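Local coordinates for protein sensory transduction histidine kinase, putative (Borrelia burgdorferi, PDB 5BWJ) that probably senses small molecules through this periplasmic Venus flytrap domain and, as part of a hybrid histidine kinase, probably relays the signal by ATP-dependent phosphorylation of histidine, at residues I7-L12 with D46-H51; V13-P18 with N139-V144; E63-G68 with N187-S192; T70-L75 with Y122-R127. One frame throughout, in Å; residues are numbered along the deposited sequence.

Contact 1: residues I7-L12 with D46-H51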
loop_
_atom_site.group_PDB
_atom_site.type_symbol
_atom_site.label_atom_id
_atom_site.label_comp_id
_atom_site.label_asym_id
_atom_site.label_seq_id
_atom_site.Cartn_x
_atom_site.Cartn_y
_atom_site.Cartn_z
ATOM N N ILE B 7 -22.317 10.580 18.807
ATOM C CA ILE B 7 -20.962 10.106 19.064
ATOM C C ILE B 7 -20.844 8.643 18.639
ATOM O O ILE B 7 -21.703 7.825 18.966
ATOM C CB ILE B 7 -20.581 10.270 20.553
ATOM C CG1 ILE B 7 -19.205 9.656 20.826
ATOM C CG2 ILE B 7 -21.641 9.646 21.458
ATOM C CD1 ILE B 7 -18.617 10.051 22.165
ATOM N N PHE B 8 -19.787 8.325 17.893
ATOM C CA PHE B 8 -19.595 6.979 17.358
ATOM C C PHE B 8 -18.218 6.426 17.705
ATOM O O PHE B 8 -17.225 7.151 17.703
ATOM C CB PHE B 8 -19.790 6.974 15.840
ATOM C CG PHE B 8 -21.176 7.355 15.407
ATOM C CD1 PHE B 8 -22.234 6.476 15.576
ATOM C CD2 PHE B 8 -21.423 8.589 14.831
ATOM C CE1 PHE B 8 -23.514 6.823 15.182
ATOM C CE2 PHE B 8 -22.700 8.943 14.432
ATOM C CZ PHE B 8 -23.746 8.058 14.609
ATOM N N LYS B 9 -18.176 5.131 17.996
ATOM C CA LYS B 9 -16.939 4.458 18.371
ATOM C C LYS B 9 -16.359 3.688 17.189
ATOM O O LYS B 9 -17.047 2.879 16.564
ATOM C CB LYS B 9 -17.193 3.514 19.547
ATOM C CG LYS B 9 -15.945 2.878 20.130
ATOM C CD LYS B 9 -16.279 2.112 21.402
ATOM C CE LYS B 9 -15.034 1.571 22.081
ATOM N NZ LYS B 9 -15.357 0.894 23.369
ATOM N N PHE B 10 -15.094 3.959 16.883
ATOM C CA PHE B 10 -14.364 3.221 15.860
ATOM C C PHE B 10 -13.332 2.308 16.510
ATOM O O PHE B 10 -12.499 2.760 17.296
ATOM C CB PHE B 10 -13.682 4.182 14.883
ATOM C CG PHE B 10 -14.627 4.832 13.910
ATOM C CD1 PHE B 10 -14.788 4.321 12.633
ATOM C CD2 PHE B 10 -15.355 5.952 14.273
ATOM C CE1 PHE B 10 -15.657 4.918 11.732
ATOM C CE2 PHE B 10 -16.225 6.552 13.381
ATOM C CZ PHE B 10 -16.375 6.033 12.105
ATOM N N LYS B 11 -13.404 1.019 16.193
ATOM C CA LYS B 11 -12.431 0.052 16.693
ATOM C C LYS B 11 -11.426 -0.313 15.608
ATOM O O LYS B 11 -11.780 -0.928 14.599
ATOM C CB LYS B 11 -13.130 -1.207 17.208
ATOM C CG LYS B 11 -13.725 -1.049 18.599
ATOM C CD LYS B 11 -14.146 -2.391 19.172
ATOM C CE LYS B 11 -14.716 -2.251 20.570
ATOM N NZ LYS B 11 -13.727 -1.700 21.538
ATOM N N LEU B 12 -10.174 0.079 15.821
ATOM C CA LEU B 12 -9.099 -0.224 14.884
ATOM C C LEU B 12 -8.453 -1.554 15.253
ATOM O O LEU B 12 -7.786 -1.672 16.282
ATOM C CB LEU B 12 -8.059 0.901 14.878
ATOM C CG LEU B 12 -8.625 2.307 14.642
ATOM C CD1 LEU B 12 -7.516 3.348 14.619
ATOM C CD2 LEU B 12 -9.430 2.370 13.358
ATOM N N ASP B 46 -19.240 13.318 16.767
ATOM C CA ASP B 46 -17.965 13.147 17.445
ATOM C C ASP B 46 -17.540 11.696 17.298
ATOM O O ASP B 46 -18.373 10.828 17.046
ATOM C CB ASP B 46 -18.074 13.539 18.918
ATOM C CG ASP B 46 -18.404 15.005 19.104
ATOM O OD1 ASP B 46 -17.750 15.846 18.450
ATOM O OD2 ASP B 46 -19.319 15.316 19.894
ATOM N N ILE B 47 -16.246 11.434 17.449
ATOM C CA ILE B 47 -15.731 10.083 17.282
ATOM C C ILE B 47 -14.830 9.661 18.434
ATOM O O ILE B 47 -14.168 10.485 19.068
ATOM C CB ILE B 47 -14.954 9.941 15.957
ATOM C CG1 ILE B 47 -13.854 11.000 15.863
ATOM C CG2 ILE B 47 -15.911 10.052 14.773
ATOM C CD1 ILE B 47 -12.901 10.783 14.710
ATOM N N MET B 48 -14.842 8.358 18.697
ATOM C CA MET B 48 -13.954 7.729 19.662
ATOM C C MET B 48 -13.181 6.622 18.961
ATOM O O MET B 48 -13.776 5.744 18.339
ATOM C CB MET B 48 -14.749 7.167 20.845
ATOM C CG MET B 48 -13.979 6.182 21.719
ATOM S SD MET B 48 -12.463 6.876 22.401
ATOM C CE MET B 48 -11.758 5.427 23.179
ATOM N N VAL B 49 -11.857 6.671 19.063
ATOM C CA VAL B 49 -11.004 5.655 18.461
ATOM C C VAL B 49 -10.417 4.764 19.545
ATOM O O VAL B 49 -9.891 5.253 20.546
ATOM C CB VAL B 49 -9.865 6.282 17.638
ATOM C CG1 VAL B 49 -9.035 5.198 16.965
ATOM C CG2 VAL B 49 -10.429 7.234 16.594
ATOM N N GLU B 50 -10.519 3.454 19.339
ATOM C CA GLU B 50 -9.956 2.481 20.264
ATOM C C GLU B 50 -9.242 1.378 19.494
ATOM O O GLU B 50 -9.805 0.783 18.577
ATOM C CB GLU B 50 -11.049 1.883 21.154
ATOM C CG GLU B 50 -10.548 0.811 22.111
ATOM C CD GLU B 50 -11.641 0.276 23.014
ATOM O OE1 GLU B 50 -11.871 -0.952 23.004
ATOM O OE2 GLU B 50 -12.263 1.082 23.738
ATOM N N HIS B 51 -7.998 1.111 19.873
ATOM C CA HIS B 51 -7.221 0.053 19.245
ATOM C C HIS B 51 -7.411 -1.270 19.973
ATOM O O HIS B 51 -7.426 -1.317 21.203
ATOM C CB HIS B 51 -5.738 0.419 19.217
ATOM C CG HIS B 51 -5.423 1.597 18.348
ATOM N ND1 HIS B 51 -5.479 2.895 18.806
ATOM C CD2 HIS B 51 -5.051 1.670 17.048
ATOM C CE1 HIS B 51 -5.153 3.718 17.826
ATOM N NE2 HIS B 51 -4.888 3.001 16.749
#
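Strands 7-12 and 46-51 run side by side and parallel, 4.6 Å apart at the closest approach of their axes. Their two faces differ sharply. The tight face carries Phe-8, Phe-10, Leu-12, Ile-47, Val-49 and His-51. Here Leu-12 CD1 presses on Val-49 CG1 at 3.4 Å, closer than usual for two carbons. The same methyl lies 3.4 Å from NE2 of the His-51 ring. Phe-10 has its CG anti to the carbonyl carbon (chi1 -75°), and its CE2 reaches CG2 of Ile-47, 3.8 Å away. Helix 32-42 covers this side, with Leu-36 on both Phe-10 and Ile-47 and the Trp-39 ring edge-to-face with Phe-10. This is a beta-alpha-beta crossover, with helix 32-42 between the two parallel strands, in an alpha/beta lobe of the Venus flytrap fold. Five backbone bonds zip the strands together. The straightest, Phe-10 N to Met-48 O, is 2.7 Å long and lies nearly along the C=O axis. The looser face bears Ile-7, Lys-9, Lys-11, Asp-46, Met-48 and Glu-50, and Ile-7, Asp-46 and Met-48 are exposed. Glu-50 extends fully and offers one oxygen to each lysine. Its OE1 forms a 2.5 Å salt bridge with Lys-11 NZ, while OE2 forms a salt bridge with Lys-9 NZ, its hydrogen bond weak at 3.1 Å. Glu-61 also pairs with both ammonium groups and is the stronger partner of Lys-9.

Contact 2: residues V13-P18 with N139-V144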
loop_
_atom_site.group_PDB
_atom_site.type_symbol
_atom_site.label_atom_id
_atom_site.label_comp_id
_atom_site.label_asym_id
_atom_site.label_seq_id
_atom_site.Cartn_x
_atom_site.Cartn_y
_atom_site.Cartn_z
ATOM N N VAL B 13 -8.663 -2.557 14.407
ATOM C CA VAL B 13 -8.219 -3.914 14.703
ATOM C C VAL B 13 -6.806 -4.168 14.185
ATOM O O VAL B 13 -6.500 -3.882 13.026
ATOM C CB VAL B 13 -9.175 -4.961 14.094
ATOM C CG1 VAL B 13 -8.774 -6.370 14.521
ATOM C CG2 VAL B 13 -10.610 -4.674 14.509
ATOM N N ASP B 14 -5.956 -4.708 15.056
ATOM C CA ASP B 14 -4.604 -5.115 14.686
ATOM C C ASP B 14 -3.819 -3.916 14.135
ATOM O O ASP B 14 -3.780 -2.859 14.769
ATOM C CB ASP B 14 -4.670 -6.269 13.677
ATOM C CG ASP B 14 -3.342 -6.992 13.513
ATOM O OD1 ASP B 14 -2.466 -6.860 14.393
ATOM O OD2 ASP B 14 -3.174 -7.697 12.496
ATOM N N GLN B 15 -3.198 -4.075 12.968
ATOM C CA GLN B 15 -2.465 -2.989 12.327
ATOM C C GLN B 15 -2.737 -2.999 10.829
ATOM O O GLN B 15 -3.024 -4.047 10.246
ATOM C CB GLN B 15 -0.965 -3.110 12.598
ATOM C CG GLN B 15 -0.603 -3.119 14.077
ATOM C CD GLN B 15 0.894 -3.105 14.305
ATOM O OE1 GLN B 15 1.591 -2.180 13.883
ATOM N NE2 GLN B 15 1.401 -4.139 14.968
ATOM N N PHE B 16 -2.640 -1.825 10.216
ATOM C CA PHE B 16 -3.046 -1.636 8.828
ATOM C C PHE B 16 -2.266 -0.474 8.223
ATOM O O PHE B 16 -2.765 0.647 8.150
ATOM C CB PHE B 16 -4.560 -1.383 8.760
ATOM C CG PHE B 16 -5.126 -1.324 7.365
ATOM C CD1 PHE B 16 -6.461 -1.005 7.175
ATOM C CD2 PHE B 16 -4.346 -1.596 6.251
ATOM C CE1 PHE B 16 -7.002 -0.945 5.905
ATOM C CE2 PHE B 16 -4.885 -1.539 4.979
ATOM C CZ PHE B 16 -6.214 -1.213 4.807
ATOM N N PHE B 17 -1.036 -0.744 7.798
ATOM C CA PHE B 17 -0.178 0.293 7.234
ATOM C C PHE B 17 -0.771 0.809 5.926
ATOM O O PHE B 17 -1.207 0.012 5.097
ATOM C CB PHE B 17 1.235 -0.248 6.995
ATOM C CG PHE B 17 2.222 0.801 6.552
ATOM C CD1 PHE B 17 3.065 1.405 7.471
ATOM C CD2 PHE B 17 2.309 1.182 5.221
ATOM C CE1 PHE B 17 3.974 2.368 7.072
ATOM C CE2 PHE B 17 3.215 2.146 4.816
ATOM C CZ PHE B 17 4.051 2.739 5.744
ATOM N N PRO B 18 -0.782 2.138 5.721
ATOM C CA PRO B 18 -0.333 3.247 6.572
ATOM C C PRO B 18 -1.465 3.909 7.361
ATOM O O PRO B 18 -1.275 4.998 7.903
ATOM C CB PRO B 18 0.245 4.227 5.556
ATOM C CG PRO B 18 -0.675 4.074 4.380
ATOM C CD PRO B 18 -1.108 2.618 4.364
ATOM N N ASN B 139 -2.883 -11.980 15.817
ATOM C CA ASN B 139 -2.619 -10.671 15.227
ATOM C C ASN B 139 -1.293 -10.634 14.474
ATOM O O ASN B 139 -0.501 -11.573 14.550
ATOM C CB ASN B 139 -2.627 -9.593 16.311
ATOM C CG ASN B 139 -1.656 -9.892 17.437
ATOM O OD1 ASN B 139 -0.442 -9.898 17.240
ATOM N ND2 ASN B 139 -2.190 -10.129 18.628
ATOM N N SER B 140 -1.057 -9.540 13.756
ATOM C CA SER B 140 0.134 -9.404 12.924
ATOM C C SER B 140 1.419 -9.520 13.737
ATOM O O SER B 140 2.365 -10.185 13.321
ATOM C CB SER B 140 0.118 -8.065 12.180
ATOM O OG SER B 140 -0.959 -8.003 11.263
ATOM N N GLN B 141 1.449 -8.870 14.895
ATOM C CA GLN B 141 2.630 -8.886 15.749
ATOM C C GLN B 141 2.987 -10.308 16.170
ATOM O O GLN B 141 4.146 -10.718 16.085
ATOM C CB GLN B 141 2.401 -8.012 16.980
ATOM C CG GLN B 141 3.575 -7.946 17.930
ATOM C CD GLN B 141 3.416 -6.834 18.944
ATOM O OE1 GLN B 141 3.345 -5.660 18.582
ATOM N NE2 GLN B 141 3.339 -7.199 20.219
ATOM N N GLU B 142 1.988 -11.057 16.622
ATOM C CA GLU B 142 2.199 -12.446 17.009
ATOM C C GLU B 142 2.648 -13.271 15.810
ATOM O O GLU B 142 3.517 -14.134 15.928
ATOM C CB GLU B 142 0.919 -13.036 17.602
ATOM C CG GLU B 142 1.004 -14.525 17.917
ATOM C CD GLU B 142 -0.301 -15.079 18.450
ATOM O OE1 GLU B 142 -1.107 -14.289 18.988
ATOM O OE2 GLU B 142 -0.527 -16.301 18.325
ATOM N N LEU B 143 2.047 -12.997 14.656
ATOM C CA LEU B 143 2.325 -13.758 13.445
ATOM C C LEU B 143 3.777 -13.611 13.013
ATOM O O LEU B 143 4.456 -14.602 12.741
ATOM C CB LEU B 143 1.399 -13.313 12.309
ATOM C CG LEU B 143 1.660 -13.966 10.948
ATOM C CD1 LEU B 143 1.537 -15.482 11.041
ATOM C CD2 LEU B 143 0.706 -13.417 9.900
ATOM N N VAL B 144 4.248 -12.372 12.944
ATOM C CA VAL B 144 5.605 -12.109 12.489
ATOM C C VAL B 144 6.618 -12.616 13.515
ATOM O O VAL B 144 7.717 -13.041 13.154
ATOM C CB VAL B 144 5.824 -10.610 12.226
ATOM C CG1 VAL B 144 7.244 -10.350 11.768
ATOM C CG2 VAL B 144 4.852 -10.115 11.167
HETATM O O HOH W 1 -0.414 -6.595 15.716
HETATM O O HOH W 2 4.191 -4.648 16.176
#
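Direct hydrogen bonds centre on the carboxylate of Asp-14, whose CG is anti to its backbone N (chi1 -165°). The group faces the first turn of helix 140-148 and straddles the N-H of Ser-140. Both oxygens accept from Ser-140 N at 3.1 Å, each through its syn lone pair; OD1 has the straighter bond. OD2 also accepts from Ser-140 OG at 2.6 Å, a donor lying above the carboxylate plane. Three bonds therefore fix the rotation of the carboxylate, and the positive end of the helix dipole probably helps keep it ionised. Asn-139 supplies the N-cap of the same helix, with its OD1 accepting from Glu-142 N at 2.8 Å. Its ND2 is held by Asn-54. The loop after strand 6-13 is thus joined to the start of a helix in the other part of this Venus flytrap domain. Water-mediated links lie beside the direct bonds. One water donates to Asp-14 OD1 and accepts from Gln-15 NE2 and Gln-141 N. A second accepts from Gln-15 NE2 and donates to Gln-141 OE1 at 2.7 Å. Lys-22 donates its backbone N to Gln-15 OE1 and its NZ to Gln-141 OE1. Asn-139 CB touches Asp-14 OD1 at 3.3 Å.

Contact 3: residues E63-G68 with N187-S192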
loop_
_atom_site.group_PDB
_atom_site.type_symbol
_atom_site.label_atom_id
_atom_site.label_comp_id
_atom_site.label_asym_id
_atom_site.label_seq_id
_atom_site.Cartn_x
_atom_site.Cartn_y
_atom_site.Cartn_z
ATOM N N GLU B 63 -22.400 -1.460 18.653
ATOM C CA GLU B 63 -22.491 -0.048 18.292
ATOM C C GLU B 63 -21.219 0.462 17.614
ATOM O O GLU B 63 -21.201 1.564 17.066
ATOM C CB GLU B 63 -22.799 0.806 19.532
ATOM C CG GLU B 63 -21.646 0.985 20.529
ATOM C CD GLU B 63 -21.403 -0.234 21.401
ATOM O OE1 GLU B 63 -22.111 -1.249 21.234
ATOM O OE2 GLU B 63 -20.499 -0.171 22.262
ATOM N N ALA B 64 -20.163 -0.345 17.646
ATOM C CA ALA B 64 -18.856 0.081 17.157
ATOM C C ALA B 64 -18.682 -0.185 15.666
ATOM O O ALA B 64 -19.225 -1.148 15.126
ATOM C CB ALA B 64 -17.755 -0.613 17.942
ATOM N N ILE B 65 -17.915 0.683 15.014
ATOM C CA ILE B 65 -17.577 0.529 13.605
ATOM C C ILE B 65 -16.163 -0.035 13.508
ATOM O O ILE B 65 -15.219 0.547 14.042
ATOM C CB ILE B 65 -17.674 1.868 12.852
ATOM C CG1 ILE B 65 -19.055 2.497 13.070
ATOM C CG2 ILE B 65 -17.406 1.664 11.363
ATOM C CD1 ILE B 65 -19.165 3.927 12.594
ATOM N N TYR B 66 -16.022 -1.169 12.827
ATOM C CA TYR B 66 -14.765 -1.913 12.821
ATOM C C TYR B 66 -13.941 -1.706 11.553
ATOM O O TYR B 66 -14.439 -1.878 10.438
ATOM C CB TYR B 66 -15.047 -3.404 13.008
ATOM C CG TYR B 66 -15.478 -3.764 14.411
ATOM C CD1 TYR B 66 -16.782 -3.551 14.835
ATOM C CD2 TYR B 66 -14.579 -4.318 15.311
ATOM C CE1 TYR B 66 -17.178 -3.879 16.117
ATOM C CE2 TYR B 66 -14.965 -4.649 16.593
ATOM C CZ TYR B 66 -16.265 -4.428 16.992
ATOM O OH TYR B 66 -16.648 -4.757 18.272
ATOM N N LEU B 67 -12.678 -1.340 11.748
ATOM C CA LEU B 67 -11.711 -1.216 10.662
ATOM C C LEU B 67 -10.593 -2.235 10.858
ATOM O O LEU B 67 -10.253 -2.581 11.989
ATOM C CB LEU B 67 -11.130 0.200 10.606
ATOM C CG LEU B 67 -12.124 1.363 10.534
ATOM C CD1 LEU B 67 -11.386 2.684 10.361
ATOM C CD2 LEU B 67 -13.118 1.167 9.407
ATOM N N GLY B 68 -10.026 -2.711 9.754
ATOM C CA GLY B 68 -8.938 -3.671 9.805
ATOM C C GLY B 68 -9.395 -5.111 9.678
ATOM O O GLY B 68 -8.619 -6.036 9.918
ATOM N N ASN B 187 -9.888 -4.272 1.618
ATOM C CA ASN B 187 -10.047 -3.922 3.024
ATOM C C ASN B 187 -11.269 -3.027 3.190
ATOM O O ASN B 187 -11.304 -1.911 2.670
ATOM C CB ASN B 187 -8.789 -3.233 3.553
ATOM C CG ASN B 187 -7.552 -4.103 3.418
ATOM O OD1 ASN B 187 -7.359 -5.048 4.185
ATOM N ND2 ASN B 187 -6.712 -3.791 2.439
ATOM N N ARG B 188 -12.269 -3.526 3.910
ATOM C CA ARG B 188 -13.559 -2.851 4.008
ATOM C C ARG B 188 -13.885 -2.400 5.428
ATOM O O ARG B 188 -13.304 -2.881 6.401
ATOM C CB ARG B 188 -14.675 -3.774 3.507
ATOM C CG ARG B 188 -14.554 -4.192 2.049
ATOM C CD ARG B 188 -15.683 -5.139 1.669
ATOM N NE ARG B 188 -15.618 -5.560 0.270
ATOM C CZ ARG B 188 -16.172 -4.902 -0.746
ATOM N NH1 ARG B 188 -16.841 -3.774 -0.537
ATOM N NH2 ARG B 188 -16.054 -5.373 -1.979
ATOM N N VAL B 189 -14.822 -1.462 5.528
ATOM C CA VAL B 189 -15.399 -1.069 6.805
ATOM C C VAL B 189 -16.495 -2.065 7.159
ATOM O O VAL B 189 -17.252 -2.492 6.285
ATOM C CB VAL B 189 -15.982 0.357 6.757
ATOM C CG1 VAL B 189 -16.526 0.764 8.119
ATOM C CG2 VAL B 189 -14.927 1.351 6.287
ATOM N N ALA B 190 -16.579 -2.434 8.433
ATOM C CA ALA B 190 -17.552 -3.426 8.882
ATOM C C ALA B 190 -18.313 -2.951 10.113
ATOM O O ALA B 190 -17.744 -2.324 11.007
ATOM C CB ALA B 190 -16.855 -4.747 9.174
ATOM N N ILE B 191 -19.609 -3.250 10.138
ATOM C CA ILE B 191 -20.444 -3.009 11.307
ATOM C C ILE B 191 -21.155 -4.299 11.694
ATOM O O ILE B 191 -21.381 -5.171 10.851
ATOM C CB ILE B 191 -21.486 -1.896 11.058
ATOM C CG1 ILE B 191 -22.328 -2.212 9.817
ATOM C CG2 ILE B 191 -20.790 -0.549 10.906
ATOM C CD1 ILE B 191 -23.541 -1.318 9.656
ATOM N N SER B 192 -21.496 -4.417 12.972
ATOM C CA SER B 192 -22.170 -5.603 13.485
ATOM C C SER B 192 -23.517 -5.821 12.801
ATOM O O SER B 192 -24.141 -4.873 12.323
ATOM C CB SER B 192 -22.367 -5.486 14.998
ATOM O OG SER B 192 -23.085 -6.595 15.509
HETATM O O HOH W 3 -21.586 -2.130 14.444
HETATM O O HOH W 4 -13.205 -3.735 8.742
HETATM O O HOH W 5 -10.530 -2.316 6.928
#
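The carbonyl oxygen of Tyr-66 is gripped by one backbone N-H, with a water close by that may add a second bond. Ala-190 N donates to it at 3.0 Å, in the carbonyl plane. The water, 2.8 Å from Tyr-66 O, also lies close to Arg-188 O and has fewer protons than acceptors in reach. The return bond, Tyr-66 N to Ala-190 O, is 2.8 Å and runs nearly along the C=O axis, completing an antiparallel hydrogen-bonded pair. This pair ties strand 65-69 to strand 184-192 within the main mixed sheet of the Venus flytrap fold. Waters also bridge the ends: one joins Ala-64 O to Ser-192 N, another joins Gly-68 N to Arg-188 O. Apolar side chains pack between the strands. Val-189 CG1 meets Ile-65 CG2 obliquely at 3.5 Å, a tight carbon contact. Its CG2 lies 3.6 Å from Leu-67 CD2, the two side chains pointing the same way. Ile-191 lies alongside Ile-65, CG2 to CG2 at 4.1 Å, and Leu-204 packs on both. Tyr-66 and Ala-190 share one face of the sheet, and Ala-190 O lies at the edge of the Tyr-66 ring. That ring meets Phe-79 edge-to-face, and its OH binds Glu-61 N.

Contact 4: residues T70-L75 with Y122-R127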
loop_
_atom_site.group_PDB
_atom_site.type_symbol
_atom_site.label_atom_id
_atom_site.label_comp_id
_atom_site.label_asym_id
_atom_site.label_seq_id
_atom_site.Cartn_x
_atom_site.Cartn_y
_atom_site.Cartn_z
ATOM N N THR B 70 -11.091 -8.178 7.233
ATOM C CA THR B 70 -11.295 -8.630 5.864
ATOM C C THR B 70 -12.411 -9.664 5.859
ATOM O O THR B 70 -12.717 -10.253 6.897
ATOM C CB THR B 70 -10.013 -9.233 5.262
ATOM O OG1 THR B 70 -9.492 -10.235 6.144
ATOM C CG2 THR B 70 -8.965 -8.154 5.052
ATOM N N TYR B 71 -13.027 -9.877 4.701
ATOM C CA TYR B 71 -14.107 -10.851 4.603
ATOM C C TYR B 71 -13.613 -12.233 5.009
ATOM O O TYR B 71 -12.560 -12.689 4.562
ATOM C CB TYR B 71 -14.685 -10.906 3.189
ATOM C CG TYR B 71 -15.843 -11.875 3.076
ATOM C CD1 TYR B 71 -17.142 -11.469 3.346
ATOM C CD2 TYR B 71 -15.633 -13.202 2.721
ATOM C CE1 TYR B 71 -18.203 -12.351 3.253
ATOM C CE2 TYR B 71 -16.687 -14.093 2.627
ATOM C CZ TYR B 71 -17.969 -13.661 2.894
ATOM O OH TYR B 71 -19.024 -14.540 2.803
ATOM N N ASN B 72 -14.385 -12.892 5.863
ATOM C CA ASN B 72 -14.034 -14.211 6.362
ATOM C C ASN B 72 -15.297 -15.008 6.645
ATOM O O ASN B 72 -16.286 -14.457 7.128
ATOM C CB ASN B 72 -13.173 -14.096 7.622
ATOM C CG ASN B 72 -12.959 -15.429 8.307
ATOM O OD1 ASN B 72 -13.570 -15.713 9.338
ATOM N ND2 ASN B 72 -12.094 -16.259 7.735
ATOM N N VAL B 73 -15.263 -16.299 6.333
ATOM C CA VAL B 73 -16.427 -17.161 6.509
ATOM C C VAL B 73 -16.949 -17.126 7.944
ATOM O O VAL B 73 -18.152 -17.242 8.173
ATOM C CB VAL B 73 -16.108 -18.620 6.124
ATOM C CG1 VAL B 73 -15.805 -18.721 4.636
ATOM C CG2 VAL B 73 -14.945 -19.156 6.947
ATOM N N LYS B 74 -16.046 -16.954 8.905
ATOM C CA LYS B 74 -16.427 -16.934 10.314
ATOM C C LYS B 74 -16.955 -15.564 10.741
ATOM O O LYS B 74 -17.912 -15.477 11.509
ATOM C CB LYS B 74 -15.238 -17.330 11.193
ATOM N N LEU B 75 -16.333 -14.500 10.244
ATOM C CA LEU B 75 -16.730 -13.145 10.615
ATOM C C LEU B 75 -17.987 -12.700 9.875
ATOM O O LEU B 75 -18.716 -11.827 10.344
ATOM C CB LEU B 75 -15.595 -12.156 10.337
ATOM C CG LEU B 75 -14.264 -12.398 11.052
ATOM C CD1 LEU B 75 -13.326 -11.232 10.786
ATOM C CD2 LEU B 75 -14.455 -12.601 12.550
ATOM N N TYR B 122 -7.247 -14.308 4.540
ATOM C CA TYR B 122 -6.013 -15.037 4.293
ATOM C C TYR B 122 -6.102 -16.464 4.821
ATOM O O TYR B 122 -5.531 -17.381 4.234
ATOM C CB TYR B 122 -4.831 -14.301 4.925
ATOM C CG TYR B 122 -4.694 -12.877 4.434
ATOM C CD1 TYR B 122 -4.222 -12.608 3.156
ATOM C CD2 TYR B 122 -5.046 -11.802 5.241
ATOM C CE1 TYR B 122 -4.097 -11.312 2.696
ATOM C CE2 TYR B 122 -4.925 -10.498 4.787
ATOM C CZ TYR B 122 -4.450 -10.262 3.513
ATOM O OH TYR B 122 -4.324 -8.971 3.048
ATOM N N GLU B 123 -6.821 -16.653 5.924
ATOM C CA GLU B 123 -7.023 -17.991 6.464
ATOM C C GLU B 123 -7.846 -18.825 5.491
ATOM O O GLU B 123 -7.511 -19.975 5.213
ATOM C CB GLU B 123 -7.718 -17.944 7.828
ATOM C CG GLU B 123 -7.903 -19.323 8.458
ATOM C CD GLU B 123 -8.725 -19.292 9.732
ATOM O OE1 GLU B 123 -9.180 -18.198 10.127
ATOM O OE2 GLU B 123 -8.919 -20.367 10.338
ATOM N N ASP B 124 -8.921 -18.238 4.973
ATOM C CA ASP B 124 -9.798 -18.935 4.038
ATOM C C ASP B 124 -9.042 -19.393 2.795
ATOM O O ASP B 124 -9.257 -20.502 2.308
ATOM C CB ASP B 124 -10.970 -18.039 3.629
ATOM C CG ASP B 124 -11.983 -17.857 4.744
ATOM O OD1 ASP B 124 -11.990 -18.676 5.686
ATOM O OD2 ASP B 124 -12.777 -16.897 4.672
ATOM N N ILE B 125 -8.152 -18.542 2.292
ATOM C CA ILE B 125 -7.383 -18.860 1.092
ATOM C C ILE B 125 -6.563 -20.131 1.302
ATOM O O ILE B 125 -6.541 -21.010 0.443
ATOM C CB ILE B 125 -6.450 -17.693 0.694
ATOM C CG1 ILE B 125 -7.280 -16.481 0.268
ATOM C CG2 ILE B 125 -5.523 -18.092 -0.456
ATOM C CD1 ILE B 125 -6.489 -15.195 0.158
ATOM N N LEU B 126 -5.902 -20.231 2.450
ATOM C CA LEU B 126 -5.063 -21.389 2.742
ATOM C C LEU B 126 -5.894 -22.660 2.921
ATOM O O LEU B 126 -5.421 -23.760 2.632
ATOM C CB LEU B 126 -4.221 -21.137 3.998
ATOM C CG LEU B 126 -3.260 -19.947 3.947
ATOM C CD1 LEU B 126 -2.484 -19.835 5.251
ATOM C CD2 LEU B 126 -2.304 -20.050 2.767
ATOM N N ARG B 127 -7.127 -22.512 3.394
ATOM C CA ARG B 127 -8.006 -23.663 3.584
ATOM C C ARG B 127 -8.605 -24.119 2.257
ATOM O O ARG B 127 -8.872 -25.304 2.064
ATOM C CB ARG B 127 -9.117 -23.335 4.583
ATOM C CG ARG B 127 -8.607 -23.062 5.989
ATOM C CD ARG B 127 -9.720 -23.099 7.021
ATOM N NE ARG B 127 -9.252 -22.656 8.332
ATOM C CZ ARG B 127 -8.480 -23.380 9.138
ATOM N NH1 ARG B 127 -8.077 -24.590 8.772
ATOM N NH2 ARG B 127 -8.104 -22.891 10.311
#
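The loop 70-75 is extended through Asn-72 and then takes helical backbone angles from Val-73 to Leu-75, while 122-127 is regular helix. Asp-124 carries the contact. Its CG is anti to the carbonyl carbon (chi1 -72°), which sets the carboxylate against the bend of the loop. OD2 accepts from Val-73 N at 3.0 Å through its syn lone pair, with an N-H...O angle of 157°. The Asn-72 and Asp-124 side chains cross at about a right angle, their amide and carboxylate planes nearly parallel (12° apart) but offset. Asn-72 ND2 sits 3.2 Å from Asp-124 OD2. A weak hydrogen bond joins the same ND2 to Thr-120 O. Val-73 slides past the carboxylate, its CG2 3.2 Å from Asp-124 OD1. The other end of the amide, Asn-72 OD1, accepts from Lys-74 N at 2.8 Å, from above the carbonyl plane, and from Leu-75 N at 3.2 Å, on a lone pair. On the helix, Arg-127 grips Glu-123 side-on, with NE and NH2 both on OE2; Glu-123 OE1 binds Asn-119 N. Thr-70 OG1 bonds to Ile-121 N. The bend at Asn-72 is an Asx turn that continues as an Asx motif, docked on helix 121-128.

Overall arrangement
Contacts 1 and 3 hold neighbouring parts of one sheet. Strand 6-13 pairs with 45-52 in contact 1, and backbone bonds from Lys-9 and Lys-11 to Ile-65 carry the sheet on to contact 3. Contact 3 is buried and packs mainly by apolar side chains; contact 1 is partly buried and adds charged groups on its more open face. Contacts 2 and 4 instead join loops to helices, each through an aspartate that accepts a backbone N-H. In contact 2 the aspartate is on the loop and the site is buried; in contact 4 it is on the helix, at a partly exposed site. Contact 3 touches contact 2 through Val-13 and Leu-67, and contact 4 through Thr-70 and Asn-187.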